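Local coordinates for bifunctional enzyme cysn/cysc (Mycobacterium tuberculosis, PDB 4BZP), which catalyses, through its APS kinase domain (CysC), the ATP-dependent phosphorylation of adenosine 5'-phosphosulfate on its 3'-hydroxyl, a step in sulfate assimilation, at residues Ala50-Ser55 with Leu63-His68; Tyr127-Ala130 with Glu134-His137. One frame throughout, in Å; residues are numbered along the deposited sequence.

Contact 1 of 2, residues Ala50-Ser55 with Leu63-His68; sequences ADLGFS and LRRLSH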
loop_
_atom_site.group_PDB
_atom_site.type_symbol
_atom_site.label_atom_id
_atom_site.label_comp_id
_atom_site.label_asym_id
_atom_site.label_seq_id
_atom_site.Cartn_x
_atom_site.Cartn_y
_atom_site.Cartn_z
ATOM N N ALA A 50 -1.962 11.371 3.712
ATOM C CA ALA A 50 -2.605 12.595 4.181
ATOM C C ALA A 50 -1.921 13.261 5.348
ATOM O O ALA A 50 -2.159 14.455 5.569
ATOM C CB ALA A 50 -4.076 12.340 4.504
ATOM N N ASP A 51 -1.151 12.536 6.129
ATOM C CA ASP A 51 -0.436 13.092 7.261
ATOM C C ASP A 51 0.780 13.922 6.841
ATOM O O ASP A 51 1.325 14.672 7.674
ATOM C CB ASP A 51 0.016 12.002 8.200
ATOM C CG ASP A 51 0.950 10.976 7.549
ATOM O OD1 ASP A 51 0.631 10.502 6.427
ATOM O OD2 ASP A 51 1.944 10.632 8.210
ATOM N N LEU A 52 1.238 13.779 5.604
ATOM C CA LEU A 52 2.476 14.447 5.168
ATOM C C LEU A 52 2.199 15.803 4.555
ATOM O O LEU A 52 1.231 16.003 3.825
ATOM C CB LEU A 52 3.170 13.588 4.111
ATOM C CG LEU A 52 3.640 12.218 4.614
ATOM C CD1 LEU A 52 4.332 11.455 3.460
ATOM C CD2 LEU A 52 4.569 12.384 5.761
ATOM N N GLY A 53 3.150 16.702 4.783
ATOM C CA GLY A 53 3.186 17.969 4.034
ATOM C C GLY A 53 4.300 17.939 3.009
ATOM O O GLY A 53 4.633 16.878 2.449
ATOM N N PHE A 54 4.907 19.108 2.761
ATOM C CA PHE A 54 5.892 19.269 1.713
ATOM C C PHE A 54 7.256 19.765 2.180
ATOM O O PHE A 54 8.087 20.230 1.366
ATOM C CB PHE A 54 5.327 20.135 0.606
ATOM C CG PHE A 54 4.235 19.444 -0.152
ATOM C CD1 PHE A 54 4.534 18.589 -1.218
ATOM C CD2 PHE A 54 2.916 19.570 0.257
ATOM C CE1 PHE A 54 3.510 17.931 -1.879
ATOM C CE2 PHE A 54 1.900 18.901 -0.405
ATOM C CZ PHE A 54 2.202 18.096 -1.475
ATOM N N SER A 55 7.564 19.579 3.457
ATOM C CA SER A 55 8.900 19.788 3.931
ATOM C C SER A 55 9.849 18.821 3.204
ATOM O O SER A 55 9.368 17.826 2.621
ATOM C CB SER A 55 9.006 19.527 5.438
ATOM O OG SER A 55 8.900 18.127 5.751
ATOM N N LEU A 63 8.325 9.338 -0.696
ATOM C CA LEU A 63 8.994 8.424 -1.582
ATOM C C LEU A 63 9.288 7.137 -0.862
ATOM O O LEU A 63 9.142 6.063 -1.491
ATOM C CB LEU A 63 10.257 9.031 -2.171
ATOM C CG LEU A 63 10.062 10.243 -3.065
ATOM C CD1 LEU A 63 11.366 10.935 -3.329
ATOM C CD2 LEU A 63 9.374 9.839 -4.361
ATOM N N ARG A 64 9.721 7.169 0.390
ATOM C CA ARG A 64 9.967 5.941 1.133
ATOM C C ARG A 64 8.700 5.082 1.178
ATOM O O ARG A 64 8.724 3.886 0.921
ATOM C CB ARG A 64 10.452 6.275 2.545
ATOM C CG ARG A 64 10.953 5.065 3.304
ATOM C CD ARG A 64 11.182 5.319 4.817
ATOM N NE ARG A 64 9.929 5.485 5.512
ATOM C CZ ARG A 64 9.151 4.455 5.917
ATOM N NH1 ARG A 64 9.531 3.204 5.711
ATOM N NH2 ARG A 64 8.019 4.716 6.492
ATOM N N ARG A 65 7.576 5.709 1.509
ATOM C CA ARG A 65 6.340 4.955 1.605
ATOM C C ARG A 65 5.954 4.446 0.218
ATOM O O ARG A 65 5.474 3.285 0.095
ATOM C CB ARG A 65 5.244 5.811 2.180
ATOM C CG ARG A 65 5.453 6.207 3.622
ATOM C CD ARG A 65 4.277 6.959 4.126
ATOM N NE ARG A 65 4.551 7.649 5.391
ATOM C CZ ARG A 65 3.642 8.420 6.000
ATOM N NH1 ARG A 65 2.486 8.613 5.450
ATOM N NH2 ARG A 65 4.004 9.059 7.097
ATOM N N LEU A 66 6.071 5.264 -0.822
ATOM C CA LEU A 66 5.766 4.833 -2.174
ATOM C C LEU A 66 6.604 3.583 -2.495
ATOM O O LEU A 66 6.096 2.634 -3.155
ATOM C CB LEU A 66 6.044 5.965 -3.188
ATOM C CG LEU A 66 4.994 7.017 -3.557
ATOM C CD1 LEU A 66 5.544 8.143 -4.369
ATOM C CD2 LEU A 66 3.981 6.355 -4.443
ATOM N N SER A 67 7.867 3.546 -2.118
ATOM C CA SER A 67 8.665 2.375 -2.421
ATOM C C SER A 67 8.128 1.091 -1.780
ATOM O O SER A 67 8.155 0.046 -2.418
ATOM C CB SER A 67 10.133 2.584 -2.098
ATOM O OG SER A 67 10.432 2.564 -0.702
ATOM N N HIS A 68 7.602 1.172 -0.573
ATOM C CA HIS A 68 7.006 0.015 0.092
ATOM C C HIS A 68 5.652 -0.366 -0.481
ATOM O O HIS A 68 5.345 -1.554 -0.615
ATOM C CB HIS A 68 6.904 0.290 1.600
ATOM C CG HIS A 68 8.217 0.215 2.299
ATOM N ND1 HIS A 68 8.896 -0.963 2.535
ATOM C CD2 HIS A 68 8.973 1.194 2.837
ATOM C CE1 HIS A 68 10.044 -0.700 3.120
ATOM N NE2 HIS A 68 10.129 0.607 3.295
#
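Arg-65 reaches from its helix to Asp-51 and Leu-52 in the preceding loop. Its CG lies anti to the carbonyl carbon, and the chain then runs extended from CG to NE. CB, CG and CD serve as a spacer that spans the gap between the backbones, whose closest CA atoms, Leu-52 CA and Arg-65 CA, are 10.9 Å apart. NE makes a salt bridge to OE2 of Glu-61, one turn back on the helix. The contact beyond it ties the loop after helix 41-44 to helix 56-75 in the P-loop kinase fold. CZ has Leu-52 over one face of its group, with CD1 of Leu-52 4.0 Å from CZ of Arg-65. The two terminal nitrogens take Asp-51 end-on. NH1 of Arg-65 donates to OD1 of Asp-51 at 2.8 Å, and NH2 of Arg-65 to OD2 of Asp-51 at 2.8 Å. Both oxygens use their syn lone pairs, and the bonds are nearly straight (167° and 170°). This is a bidentate salt bridge, with carboxylate and guanidinium only 12° from coplanar. NH1 also donates to OD1 of Asn-49, which further fixes the rotation of the guanidinium. The methyl CD2 of Leu-52 comes within 3.6 Å of NH2 of Arg-65. The second subunit lies close by: Leu-48 of that subunit packs on Arg-65, and Arg-64 of that subunit makes a weak, long ion pair with Asp-51.

Contact 2 of 2, residues Tyr127-Ala130 with Glu134-His137; sequences YAKA and EITH. With EDO (1,2-ethanediol), chain E.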
loop_
_atom_site.group_PDB
_atom_site.type_symbol
_atom_site.label_atom_id
_atom_site.label_comp_id
_atom_site.label_asym_id
_atom_site.label_seq_id
_atom_site.Cartn_x
_atom_site.Cartn_y
_atom_site.Cartn_z
ATOM N N TYR A 127 5.217 25.404 -13.748
ATOM C CA TYR A 127 6.382 26.282 -14.031
ATOM C C TYR A 127 5.907 27.716 -13.972
ATOM O O TYR A 127 6.628 28.557 -13.420
ATOM C CB TYR A 127 7.061 25.994 -15.377
ATOM C CG TYR A 127 7.926 24.753 -15.328
ATOM C CD1 TYR A 127 7.386 23.527 -15.614
ATOM C CD2 TYR A 127 9.271 24.828 -15.027
ATOM C CE1 TYR A 127 8.187 22.368 -15.557
ATOM C CE2 TYR A 127 10.074 23.732 -14.952
ATOM C CZ TYR A 127 9.530 22.479 -15.225
ATOM O OH TYR A 127 10.331 21.363 -15.087
ATOM N N ALA A 128 4.743 28.037 -14.548
ATOM C CA ALA A 128 4.257 29.443 -14.482
ATOM C C ALA A 128 4.071 29.854 -13.025
ATOM O O ALA A 128 4.433 30.985 -12.666
ATOM C CB ALA A 128 2.974 29.588 -15.264
ATOM N N LYS A 129 3.537 28.983 -12.171
ATOM C CA LYS A 129 3.417 29.329 -10.745
ATOM C C LYS A 129 4.807 29.529 -10.138
ATOM O O LYS A 129 5.030 30.506 -9.325
ATOM C CB LYS A 129 2.682 28.268 -9.974
ATOM C CG LYS A 129 1.206 28.354 -10.019
ATOM C CD LYS A 129 0.596 27.515 -8.912
ATOM C CE LYS A 129 -0.901 27.459 -8.954
ATOM N NZ LYS A 129 -1.376 27.151 -7.578
ATOM N N ALA A 130 5.767 28.670 -10.416
ATOM C CA ALA A 130 7.103 28.785 -9.828
ATOM C C ALA A 130 7.736 30.098 -10.222
ATOM O O ALA A 130 8.364 30.787 -9.380
ATOM C CB ALA A 130 7.977 27.610 -10.258
ATOM N N GLU A 134 4.919 31.602 -6.680
ATOM C CA GLU A 134 3.817 30.973 -5.987
ATOM C C GLU A 134 4.126 29.560 -5.525
ATOM O O GLU A 134 3.376 28.973 -4.715
ATOM C CB GLU A 134 2.552 30.969 -6.865
ATOM C CG GLU A 134 1.985 32.355 -7.051
ATOM C CD GLU A 134 0.853 32.391 -8.035
ATOM O OE1 GLU A 134 0.207 31.335 -8.262
ATOM O OE2 GLU A 134 0.680 33.502 -8.630
ATOM N N ILE A 135 5.157 28.990 -6.077
ATOM C CA ILE A 135 5.671 27.677 -5.595
ATOM C C ILE A 135 7.140 27.922 -5.386
ATOM O O ILE A 135 7.829 28.441 -6.258
ATOM C CB ILE A 135 5.506 26.519 -6.654
ATOM C CG1 ILE A 135 4.057 26.214 -6.931
ATOM C CG2 ILE A 135 6.200 25.232 -6.157
ATOM C CD1 ILE A 135 3.845 25.300 -8.148
ATOM N N THR A 136 7.660 27.519 -4.237
ATOM C CA THR A 136 9.114 27.573 -3.998
ATOM C C THR A 136 9.627 26.126 -3.740
ATOM O O THR A 136 8.853 25.197 -3.556
ATOM C CB THR A 136 9.471 28.525 -2.817
ATOM O OG1 THR A 136 8.810 28.016 -1.666
ATOM C CG2 THR A 136 8.991 29.950 -3.125
ATOM N N HIS A 137 10.951 25.996 -3.715
ATOM C CA HIS A 137 11.633 24.694 -3.663
ATOM C C HIS A 137 11.152 23.779 -4.772
ATOM O O HIS A 137 10.832 22.613 -4.550
ATOM C CB HIS A 137 11.436 24.079 -2.298
ATOM C CG HIS A 137 12.079 24.913 -1.231
ATOM N ND1 HIS A 137 13.406 24.776 -0.904
ATOM C CD2 HIS A 137 11.609 25.949 -0.496
ATOM C CE1 HIS A 137 13.724 25.674 0.019
ATOM N NE2 HIS A 137 12.652 26.407 0.276
HETATM C C1 EDO E . 0.910 31.692 -13.011
HETATM O O1 EDO E . -0.006 32.336 -13.891
HETATM C C2 EDO E . 0.521 32.102 -11.620
HETATM O O2 EDO E . 0.380 33.513 -11.606
#
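Lys-129 and Ile-135 meet through similar first torsions. In Lys-129, CG lies anti to the carbonyl carbon (chi1 -84°); in Ile-135, CG1 takes the same place (chi1 -65°), and a chi2 of 168° extends CD1 toward the lysine. The setting is the end of helix 126-131, where the chain leaves the helix and folds back beside it, within the adenylylsulphate kinase family's P-loop fold. The backbone return is held by one bond across the segments. The amide N of Glu-134 donates to the carbonyl O of Lys-129 at 2.9 Å. The donor is tilted from the carbonyl plane. This brings the next residue alongside the helix, and the CA atoms of Ala-130 and Ile-135 come to 4.6 Å.

Aliphatic packing covers the join. CD1 of Ile-135 sits 3.7 Å from CB of Lys-129 and also touches its CD. The side chain of Glu-134 runs nearly perpendicular to that of Lys-129. Its OE1 lies beside the methylene carbons of the lysine, 3.6 Å from CG of Lys-129. The charged ends do not pair: NZ of Lys-129 stays 4.5 Å from OE1 of Glu-134, too far for a salt bridge, though the two charges probably still attract. Earlier on the same helix, the buried Tyr-127 turns away from the returning chain, and its hydroxyl donates to the carbonyl O of Ser-14, a residue of the ADP pocket. A 1,2-ethanediol molecule, probably a crystallisation additive, lies against the glutamate. OE2 of Glu-134 accepts a hydrogen bond from O2 of the ethanediol at 3.0 Å.

In the fold
Contact 1 is partly buried and lies beside the second subunit. Contact 2 is a surface contact, with the second subunit making no contact to it. Each joins a helix to a neighbouring loop, but in reverse order: in 50-55 with 63-68 the loop precedes its helix, and in 127-130 with 134-137 it follows. They share no helix. Contact 1 relies on paired charges between side chains, whereas contact 2 relies on a backbone bond and aliphatic packing, with its opposite charges apart. Their centres are 21 Å apart and they do not touch. Arg-59, on the helix of contact 1, nevertheless hydrogen-bonds to the carbonyl O of Phe-54 in contact 1 through NE and to that of His-137 in contact 2 through NH1.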